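Local coordinates for protein fatty acid amide hydrolase (Candida albicans, PDB 6KVR) that probably hydrolyses monocarboxylic acid amides to the carboxylate and ammonium, as a member of the amidase family, at residues A[41-44]-A[45-48]; A[113-116]-A[117-121]; A[390-393]-A[394-398]; A[435-438]-A[439-443]. All coordinates share one frame; numbering follows the deposited sequence.

The four contacts form two pairs on opposite sides of the chain's centre. Interactions 1 and 2 touch, their centres 11 Å apart. Gln116 probably hydrogen-bonds the loop at both ends of its amide: NE2 lies 2.6 Å from Ile48 O, and OE1 lies 3.2 Å from Thr47 OG1. Interactions 3 and 4 are also 11 Å apart between centres. There Met395 CE packs 3.4 Å from Leu440 O, and both contacts touch the second subunit. The centres of interactions 2 and 3 are 34 Å apart. Interaction 3 is close to the predicted active site: the side chain of Tyr396 is about 8 Å from that of Ser257, the predicted acyl-ester nucleophile.

Interaction 1 of 4, residues A[41-44]-A[45-48]; sequences AIPK and NYTI
Tyr46 leans back on Pro43 across a short 3-10 turn at residues 44-46, in the surface loop between helix 20-40 and helix 54-59. Two backbone bonds, each spanning three residues, hold the turn. Tyr46 N donates to Pro43 O at 3.0 Å, and Thr47 N donates to Lys44 O at 2.9 Å. The tyrosine can be followed from its root. Its CB lies 3.5 Å from Pro43 O, the same oxygen that accepts from its backbone. CG stands anti to the carbonyl carbon and beside the backbone N (chi1 -71°), which swings the ring toward the proline. CD2 then rests 4.0 Å from Pro43 CG, with Pro43 CB almost as near. The two side chains cross at a slant, an apolar contact. Farther out, the ring stacks with His109 of helix 100-118, and OH makes a weak hydrogen bond to NZ of Lys105. Tyr46 thus helps to lay the turn against that helix, together with Ile42, which packs on Thr112 and His115. Asn45 CG sits between its backbone N and carbonyl carbon (chi1 38°), which brings Asn45 OD1 to 3.8 Å from Pro43 CB. From the start of the turn to the residue after it, Lys44 CG meets the methyl Thr47 CG2 at 3.8 Å.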
loop_
_atom_site.group_PDB
_atom_site.type_symbol
_atom_site.label_atom_id
_atom_site.label_comp_id
_atom_site.label_asym_id
_atom_site.label_seq_id
_atom_site.Cartn_x
_atom_site.Cartn_y
_atom_site.Cartn_z
ATOM N N ALA A 41 -34.408 -24.053 -1.144
ATOM C CA ALA A 41 -33.144 -24.582 -0.652
ATOM C C ALA A 41 -33.117 -24.774 0.867
ATOM O O ALA A 41 -32.103 -25.247 1.397
ATOM C CB ALA A 41 -31.988 -23.674 -1.101
ATOM N N ILE A 42 -34.190 -24.428 1.577
ATOM C CA ILE A 42 -34.294 -24.647 3.020
ATOM C C ILE A 42 -34.704 -26.093 3.286
ATOM O O ILE A 42 -35.788 -26.511 2.861
ATOM C CB ILE A 42 -35.306 -23.675 3.648
ATOM C CG1 ILE A 42 -34.789 -22.235 3.601
ATOM C CG2 ILE A 42 -35.641 -24.089 5.075
ATOM C CD1 ILE A 42 -35.841 -21.207 3.927
ATOM N N PRO A 43 -33.892 -26.898 3.970
ATOM C CA PRO A 43 -34.294 -28.288 4.254
ATOM C C PRO A 43 -35.368 -28.339 5.335
ATOM O O PRO A 43 -35.172 -27.847 6.451
ATOM C CB PRO A 43 -32.988 -28.946 4.719
ATOM C CG PRO A 43 -31.895 -27.959 4.386
ATOM C CD PRO A 43 -32.544 -26.613 4.478
ATOM N N LYS A 44 -36.505 -28.957 5.009
ATOM C CA LYS A 44 -37.644 -28.924 5.929
ATOM C C LYS A 44 -37.342 -29.645 7.241
ATOM O O LYS A 44 -37.770 -29.201 8.312
ATOM C CB LYS A 44 -38.882 -29.521 5.273
ATOM C CG LYS A 44 -40.147 -28.755 5.656
ATOM C CD LYS A 44 -41.306 -29.684 5.961
ATOM C CE LYS A 44 -42.407 -28.961 6.726
ATOM N NZ LYS A 44 -43.397 -29.933 7.294
ATOM N N ASN A 45 -36.596 -30.746 7.189
ATOM C CA ASN A 45 -36.254 -31.444 8.427
ATOM C C ASN A 45 -35.447 -30.564 9.376
ATOM O O ASN A 45 -35.458 -30.799 10.589
ATOM C CB ASN A 45 -35.490 -32.731 8.107
ATOM C CG ASN A 45 -34.529 -32.567 6.938
ATOM O OD1 ASN A 45 -34.909 -32.054 5.871
ATOM N ND2 ASN A 45 -33.273 -33.004 7.129
ATOM N N TYR A 46 -34.747 -29.551 8.856
ATOM C CA TYR A 46 -33.982 -28.631 9.690
ATOM C C TYR A 46 -34.790 -27.414 10.118
ATOM O O TYR A 46 -34.289 -26.594 10.898
ATOM C CB TYR A 46 -32.718 -28.166 8.961
ATOM C CG TYR A 46 -31.659 -29.225 8.823
ATOM C CD1 TYR A 46 -31.748 -30.433 9.516
ATOM C CD2 TYR A 46 -30.564 -29.022 7.991
ATOM C CE1 TYR A 46 -30.770 -31.409 9.380
ATOM C CE2 TYR A 46 -29.579 -29.990 7.853
ATOM C CZ TYR A 46 -29.682 -31.177 8.551
ATOM O OH TYR A 46 -28.695 -32.130 8.409
ATOM N N THR A 47 -36.017 -27.278 9.624
ATOM C CA THR A 47 -36.862 -26.139 9.926
ATOM C C THR A 47 -37.747 -26.469 11.131
ATOM O O THR A 47 -37.730 -27.579 11.671
ATOM C CB THR A 47 -37.685 -25.750 8.689
ATOM O OG1 THR A 47 -38.016 -24.358 8.755
ATOM C CG2 THR A 47 -38.984 -26.561 8.593
ATOM N N ILE A 48 -38.541 -25.486 11.544
ATOM C CA ILE A 48 -39.334 -25.577 12.761
ATOM C C ILE A 48 -40.585 -24.725 12.594
ATOM O O ILE A 48 -40.656 -23.854 11.723
ATOM C CB ILE A 48 -38.454 -25.171 13.976
ATOM C CG1 ILE A 48 -37.736 -26.409 14.527
ATOM C CG2 ILE A 48 -39.195 -24.320 15.026
ATOM C CD1 ILE A 48 -36.879 -26.130 15.691
#

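Interaction 2 of 4, residues A[113-116]-A[117-121]; sequences LAHQ and FTNCA
His115 and Asn119 stand side by side and point the same way where helix 100-118 ends. Asn119 is the first residue to leave the helix, with a positive phi of 65°, and the chain turns there toward strand 123-124. The imidazole and the amide are 41° apart in plane, with Asn119 OD1 3.4 Å from His115 CE1. Water 1 donates to His115 O and to Asn119 OD1, and sits over one face of the imidazole near its rim. At the ring's edge, Ala121 N donates to His115 ND1 at 3.1 Å, tilted moderately from the ring plane. Because ND1 accepts, a neutral ring with its proton on NE2 is likely. His115 CG is anti to the backbone N (chi1 -179°), which lays the ring alongside the last turn, where the returning chain brings Ala121 N to it. Thr118 binds the last turn twice: OG1 donates to Ala114 O at 2.6 Å and its backbone N to the same oxygen at 2.7 Å. Phe117 turns its ring edge to the backbone, CD2 lying 3.3 Å from Leu113 O in the ring plane. Asn119 ND2 hydrogen-bonds Thr217 O and Leu219 O. Phe117 packs on Ala64 and Tyr67 of helix 64-70, while Ala114 meets Tyr243, and Thr118 and Cys120 meet Ala239, on helix 235-243. Backbone bonds tie Cys120 to Ser202, just past strand 199-201, and Thr118 to Lys221 of strand 221-222.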
loop_
_atom_site.group_PDB
_atom_site.type_symbol
_atom_site.label_atom_id
_atom_site.label_comp_id
_atom_site.label_asym_id
_atom_site.label_seq_id
_atom_site.Cartn_x
_atom_site.Cartn_y
_atom_site.Cartn_z
ATOM N N LEU A 113 -31.861 -22.948 11.079
ATOM C CA LEU A 113 -32.565 -22.263 12.157
ATOM C C LEU A 113 -32.220 -20.775 12.169
ATOM O O LEU A 113 -33.116 -19.922 12.214
ATOM C CB LEU A 113 -32.241 -22.932 13.497
ATOM C CG LEU A 113 -32.827 -24.352 13.590
ATOM C CD1 LEU A 113 -32.205 -25.142 14.742
ATOM C CD2 LEU A 113 -34.362 -24.345 13.672
ATOM N N ALA A 114 -30.925 -20.446 12.063
ATOM C CA ALA A 114 -30.511 -19.041 12.009
ATOM C C ALA A 114 -31.272 -18.266 10.928
ATOM O O ALA A 114 -31.819 -17.185 11.189
ATOM C CB ALA A 114 -29.001 -18.947 11.775
ATOM N N HIS A 115 -31.337 -18.821 9.709
ATOM C CA HIS A 115 -32.064 -18.158 8.627
ATOM C C HIS A 115 -33.549 -18.008 8.939
ATOM O O HIS A 115 -34.148 -16.968 8.639
ATOM C CB HIS A 115 -31.904 -18.924 7.313
ATOM C CG HIS A 115 -32.612 -18.271 6.164
ATOM N ND1 HIS A 115 -32.249 -17.034 5.674
ATOM C CD2 HIS A 115 -33.687 -18.657 5.441
ATOM C CE1 HIS A 115 -33.048 -16.701 4.676
ATOM N NE2 HIS A 115 -33.935 -17.666 4.517
ATOM N N GLN A 116 -34.169 -19.048 9.504
ATOM C CA GLN A 116 -35.606 -18.999 9.778
ATOM C C GLN A 116 -35.955 -17.873 10.747
ATOM O O GLN A 116 -37.019 -17.256 10.633
ATOM C CB GLN A 116 -36.077 -20.349 10.330
ATOM C CG GLN A 116 -37.425 -20.774 9.799
ATOM C CD GLN A 116 -38.090 -21.838 10.659
ATOM O OE1 GLN A 116 -37.421 -22.621 11.335
ATOM N NE2 GLN A 116 -39.414 -21.852 10.648
ATOM N N PHE A 117 -35.051 -17.554 11.669
ATOM C CA PHE A 117 -35.289 -16.478 12.621
ATOM C C PHE A 117 -34.730 -15.133 12.157
ATOM O O PHE A 117 -35.410 -14.114 12.295
ATOM C CB PHE A 117 -34.690 -16.851 13.978
ATOM C CG PHE A 117 -35.522 -17.844 14.757
ATOM C CD1 PHE A 117 -36.560 -17.411 15.579
ATOM C CD2 PHE A 117 -35.270 -19.210 14.668
ATOM C CE1 PHE A 117 -37.326 -18.328 16.308
ATOM C CE2 PHE A 117 -36.020 -20.122 15.382
ATOM C CZ PHE A 117 -37.054 -19.683 16.204
ATOM N N THR A 118 -33.504 -15.090 11.613
ATOM C CA THR A 118 -32.869 -13.810 11.330
ATOM C C THR A 118 -32.910 -13.378 9.865
ATOM O O THR A 118 -32.656 -12.199 9.594
ATOM C CB THR A 118 -31.409 -13.833 11.781
ATOM O OG1 THR A 118 -30.699 -14.808 11.005
ATOM C CG2 THR A 118 -31.313 -14.158 13.274
ATOM N N ASN A 119 -33.206 -14.280 8.923
ATOM C CA ASN A 119 -33.219 -13.966 7.485
ATOM C C ASN A 119 -31.815 -13.601 6.995
ATOM O O ASN A 119 -31.631 -12.722 6.151
ATOM C CB ASN A 119 -34.229 -12.858 7.155
ATOM C CG ASN A 119 -34.546 -12.765 5.661
ATOM O OD1 ASN A 119 -34.752 -13.778 4.990
ATOM N ND2 ASN A 119 -34.591 -11.536 5.136
ATOM N N CYS A 120 -30.816 -14.308 7.522
ATOM C CA CYS A 120 -29.414 -14.006 7.287
ATOM C C CYS A 120 -28.833 -14.594 5.995
ATOM O O CYS A 120 -27.744 -14.170 5.594
ATOM C CB CYS A 120 -28.584 -14.496 8.478
ATOM S SG CYS A 120 -28.744 -16.271 8.752
ATOM N N ALA A 121 -29.507 -15.531 5.325
ATOM C CA ALA A 121 -28.969 -16.141 4.110
ATOM C C ALA A 121 -29.533 -15.485 2.847
ATOM O O ALA A 121 -30.699 -15.073 2.817
ATOM C CB ALA A 121 -29.260 -17.645 4.078
HETATM O O HOH W 1 -35.840 -15.982 6.797
#

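Interaction 3 of 4, residues A[390-393]-A[394-398]; sequences ETVH and KMYNC
Tyr396 presents a ring edge to the face of His393, a T-shaped pair on helix 385-397. Tyr396 CE2 lies 4.0 Å above the imidazole plane, over its centre. The centroids are 5.2 Å apart and the planes meet at 64°. One face of the tyrosine ring covers Val392 O, which is 3.4 Å from the ring plane and offset toward the rim. Val392 CG2 touches Tyr396 CZ at 4.0 Å, reached because CG2 is anti to the backbone N. The same Val392 O accepts from Tyr396 N. A second shell holds these rings: His393 ND1 hydrogen-bonds Tyr389 O, and Tyr425 meets the imidazole edge-to-face. On another side of the helix, water 2 donates to Thr391 OG1 and accepts from Lys394 NZ, while Thr391 OG1 also hydrogen-bonds Leu387 O. Met395, present as selenomethionine, packs on Asn441 and Arg444 of helix 434-457. The side chain of Tyr396 comes within about 3 Å of Gly255, a predicted substrate-binding residue. Since Tyr389 O can only accept, His393 ND1 probably carries a proton. That bond probably fixes the ring's rotation and so keeps its face turned to Tyr396.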
loop_
_atom_site.group_PDB
_atom_site.type_symbol
_atom_site.label_atom_id
_atom_site.label_comp_id
_atom_site.label_asym_id
_atom_site.label_seq_id
_atom_site.Cartn_x
_atom_site.Cartn_y
_atom_site.Cartn_z
ATOM N N GLU A 390 -15.136 13.891 8.128
ATOM C CA GLU A 390 -15.463 14.588 6.889
ATOM C C GLU A 390 -14.601 14.107 5.735
ATOM O O GLU A 390 -15.090 13.949 4.610
ATOM C CB GLU A 390 -15.285 16.101 7.057
ATOM C CG GLU A 390 -16.486 16.789 7.686
ATOM C CD GLU A 390 -16.133 18.115 8.353
ATOM O OE1 GLU A 390 -16.987 18.646 9.098
ATOM O OE2 GLU A 390 -15.019 18.639 8.116
ATOM N N THR A 391 -13.306 13.890 5.982
ATOM C CA THR A 391 -12.439 13.462 4.891
ATOM C C THR A 391 -12.842 12.084 4.387
ATOM O O THR A 391 -12.943 11.861 3.177
ATOM C CB THR A 391 -10.969 13.467 5.327
ATOM O OG1 THR A 391 -10.607 14.780 5.764
ATOM C CG2 THR A 391 -10.070 13.069 4.146
ATOM N N VAL A 392 -13.091 11.140 5.299
ATOM C CA VAL A 392 -13.385 9.798 4.818
ATOM C C VAL A 392 -14.751 9.757 4.142
ATOM O O VAL A 392 -14.933 9.063 3.135
ATOM C CB VAL A 392 -13.264 8.763 5.954
ATOM C CG1 VAL A 392 -14.508 8.740 6.871
ATOM C CG2 VAL A 392 -12.963 7.375 5.343
ATOM N N HIS A 393 -15.710 10.551 4.617
ATOM C CA HIS A 393 -17.010 10.533 3.957
ATOM C C HIS A 393 -16.971 11.231 2.604
ATOM O O HIS A 393 -17.737 10.861 1.710
ATOM C CB HIS A 393 -18.089 11.117 4.869
ATOM C CG HIS A 393 -18.540 10.143 5.917
ATOM N ND1 HIS A 393 -17.690 9.644 6.881
ATOM C CD2 HIS A 393 -19.705 9.471 6.063
ATOM C CE1 HIS A 393 -18.333 8.755 7.619
ATOM N NE2 HIS A 393 -19.560 8.631 7.143
ATOM N N LYS A 394 -16.091 12.228 2.421
ATOM C CA LYS A 394 -15.893 12.768 1.081
ATOM C C LYS A 394 -15.309 11.700 0.172
ATOM O O LYS A 394 -15.711 11.575 -0.992
ATOM C CB LYS A 394 -14.966 13.992 1.119
ATOM C CG LYS A 394 -15.567 15.279 1.672
ATOM C CD LYS A 394 -14.509 16.394 1.611
ATOM C CE LYS A 394 -14.953 17.687 2.300
ATOM N NZ LYS A 394 -13.764 18.419 2.877
HETATM N N MSE A 395 -14.369 10.906 0.703
HETATM C CA MSE A 395 -13.635 9.890 -0.057
HETATM C C MSE A 395 -14.595 8.848 -0.596
HETATM O O MSE A 395 -14.419 8.358 -1.712
HETATM C CB MSE A 395 -12.572 9.189 0.804
HETATM C CG MSE A 395 -11.234 9.913 0.937
HETATM SE SE MSE A 395 -10.047 9.003 2.245
HETATM C CE MSE A 395 -8.380 9.942 1.900
ATOM N N TYR A 396 -15.609 8.505 0.206
ATOM C CA TYR A 396 -16.567 7.486 -0.214
ATOM C C TYR A 396 -17.229 7.856 -1.533
ATOM O O TYR A 396 -17.478 6.978 -2.370
ATOM C CB TYR A 396 -17.646 7.268 0.854
ATOM C CG TYR A 396 -17.157 6.597 2.106
ATOM C CD1 TYR A 396 -16.110 5.695 2.067
ATOM C CD2 TYR A 396 -17.766 6.858 3.341
ATOM C CE1 TYR A 396 -15.653 5.083 3.234
ATOM C CE2 TYR A 396 -17.327 6.246 4.506
ATOM C CZ TYR A 396 -16.271 5.355 4.445
ATOM O OH TYR A 396 -15.820 4.748 5.593
ATOM N N ASN A 397 -17.520 9.149 -1.740
ATOM C CA ASN A 397 -18.368 9.583 -2.848
ATOM C C ASN A 397 -17.652 10.469 -3.860
ATOM O O ASN A 397 -18.314 11.030 -4.742
ATOM C CB ASN A 397 -19.607 10.322 -2.319
ATOM C CG ASN A 397 -20.614 9.390 -1.675
ATOM O OD1 ASN A 397 -20.398 8.177 -1.605
ATOM N ND2 ASN A 397 -21.729 9.952 -1.203
ATOM N N CYS A 398 -16.322 10.605 -3.784
ATOM C CA CYS A 398 -15.704 11.647 -4.604
ATOM C C CYS A 398 -15.645 11.299 -6.090
ATOM O O CYS A 398 -15.127 12.120 -6.872
ATOM C CB CYS A 398 -14.297 11.987 -4.085
ATOM S SG CYS A 398 -13.109 10.620 -4.146
HETATM O O HOH W 2 -11.142 17.229 4.164
#

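Interaction 4 of 4, residues A[435-438]-A[439-443]; sequences ASNR and ELNVT
Helix 434-457 begins at the subunit interface, and in its first turns Asn437 and Asn441 stand one turn apart on the same side. Ordinary i to i+4 bonds support them: Glu439 N to Ala435 O at 3.2 Å, Asn441 N to Asn437 O also at 3.2 Å, and Val442 N to Arg438 O at 3.0 Å. The bond from Leu440 N to Ser436 O is weak. The side chains of Asn437 and Asn441 slant across each other with amide planes 47° apart. Asn437 CG is anti to its backbone N (chi1 -165°), whereas Asn441 CG is beside its own (chi1 -70°). These different torsions bring Asn437 OD1 and Asn441 OD1 to 4.0 Å. Both lie in hydrogen-bonding range of Ser291 OG, whose single proton can serve only one of them at a time. Asn441 ND2 turns to Gly288 O of the second subunit, so this amide joins the two chains. Arg438 extends its chain from CG to NE and makes a weak, long ion pair with Asp399 of the second subunit. Another side of the helix lies against helix 385-397, where Leu440 meets Lys394. Close to the backbone, Leu440 CG lies 3.6 Å from Ser436 O and Val442 CG2 lies 3.5 Å from Arg438 O. On the exposed side, water 3 donates to Ser436 O at 2.8 Å and, weakly, to Glu439 OE1 at 3.4 Å.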
loop_
_atom_site.group_PDB
_atom_site.type_symbol
_atom_site.label_atom_id
_atom_site.label_comp_id
_atom_site.label_asym_id
_atom_site.label_seq_id
_atom_site.Cartn_x
_atom_site.Cartn_y
_atom_site.Cartn_z
ATOM N N ALA A 435 -6.593 16.442 -8.603
ATOM C CA ALA A 435 -5.906 17.290 -7.630
ATOM C C ALA A 435 -6.648 17.357 -6.304
ATOM O O ALA A 435 -6.015 17.364 -5.245
ATOM C CB ALA A 435 -5.718 18.700 -8.185
ATOM N N SER A 436 -7.988 17.437 -6.333
ATOM C CA SER A 436 -8.729 17.515 -5.074
ATOM C C SER A 436 -8.782 16.164 -4.357
ATOM O O SER A 436 -8.863 16.127 -3.127
ATOM C CB SER A 436 -10.144 18.038 -5.318
ATOM O OG SER A 436 -10.120 19.259 -6.042
ATOM N N ASN A 437 -8.761 15.049 -5.099
ATOM C CA ASN A 437 -8.651 13.737 -4.462
ATOM C C ASN A 437 -7.295 13.575 -3.782
ATOM O O ASN A 437 -7.213 13.046 -2.668
ATOM C CB ASN A 437 -8.878 12.627 -5.498
ATOM C CG ASN A 437 -9.149 11.247 -4.861
ATOM O OD1 ASN A 437 -8.979 11.045 -3.659
ATOM N ND2 ASN A 437 -9.553 10.295 -5.684
ATOM N N ARG A 438 -6.223 14.059 -4.424
ATOM C CA ARG A 438 -4.890 13.969 -3.832
ATOM C C ARG A 438 -4.783 14.754 -2.525
ATOM O O ARG A 438 -4.099 14.312 -1.589
ATOM C CB ARG A 438 -3.843 14.453 -4.836
ATOM C CG ARG A 438 -3.647 13.507 -5.992
ATOM C CD ARG A 438 -2.437 13.913 -6.817
ATOM N NE ARG A 438 -2.395 13.189 -8.078
ATOM C CZ ARG A 438 -1.592 13.504 -9.081
ATOM N NH1 ARG A 438 -0.723 14.495 -8.976
ATOM N NH2 ARG A 438 -1.669 12.814 -10.217
ATOM N N GLU A 439 -5.468 15.899 -2.428
ATOM C CA GLU A 439 -5.487 16.647 -1.170
ATOM C C GLU A 439 -6.149 15.854 -0.045
ATOM O O GLU A 439 -5.693 15.909 1.108
ATOM C CB GLU A 439 -6.189 17.990 -1.364
ATOM C CG GLU A 439 -5.324 19.056 -2.053
ATOM C CD GLU A 439 -6.129 20.284 -2.407
ATOM O OE1 GLU A 439 -7.268 20.401 -1.902
ATOM O OE2 GLU A 439 -5.634 21.128 -3.185
ATOM N N LEU A 440 -7.221 15.111 -0.345
ATOM C CA LEU A 440 -7.791 14.234 0.686
ATOM C C LEU A 440 -6.772 13.186 1.152
ATOM O O LEU A 440 -6.702 12.870 2.344
ATOM C CB LEU A 440 -9.053 13.547 0.176
ATOM C CG LEU A 440 -10.251 14.386 -0.292
ATOM C CD1 LEU A 440 -11.319 13.456 -0.858
ATOM C CD2 LEU A 440 -10.821 15.289 0.825
ATOM N N ASN A 441 -5.980 12.637 0.214
ATOM C CA ASN A 441 -4.910 11.695 0.544
ATOM C C ASN A 441 -3.890 12.318 1.492
ATOM O O ASN A 441 -3.368 11.638 2.386
ATOM C CB ASN A 441 -4.184 11.243 -0.736
ATOM C CG ASN A 441 -5.029 10.348 -1.621
ATOM O OD1 ASN A 441 -6.044 9.779 -1.187
ATOM N ND2 ASN A 441 -4.611 10.214 -2.882
ATOM N N VAL A 442 -3.542 13.590 1.259
ATOM C CA VAL A 442 -2.586 14.292 2.116
ATOM C C VAL A 442 -3.129 14.389 3.535
ATOM O O VAL A 442 -2.425 14.097 4.508
ATOM C CB VAL A 442 -2.259 15.688 1.542
ATOM C CG1 VAL A 442 -1.540 16.551 2.589
ATOM C CG2 VAL A 442 -1.396 15.579 0.274
ATOM N N THR A 443 -4.394 14.800 3.668
ATOM C CA THR A 443 -5.052 14.836 4.975
ATOM C C THR A 443 -4.998 13.477 5.672
ATOM O O THR A 443 -4.707 13.391 6.870
ATOM C CB THR A 443 -6.505 15.277 4.804
ATOM O OG1 THR A 443 -6.542 16.590 4.239
ATOM C CG2 THR A 443 -7.211 15.266 6.126
HETATM O O HOH W 3 -9.904 18.281 -1.581
#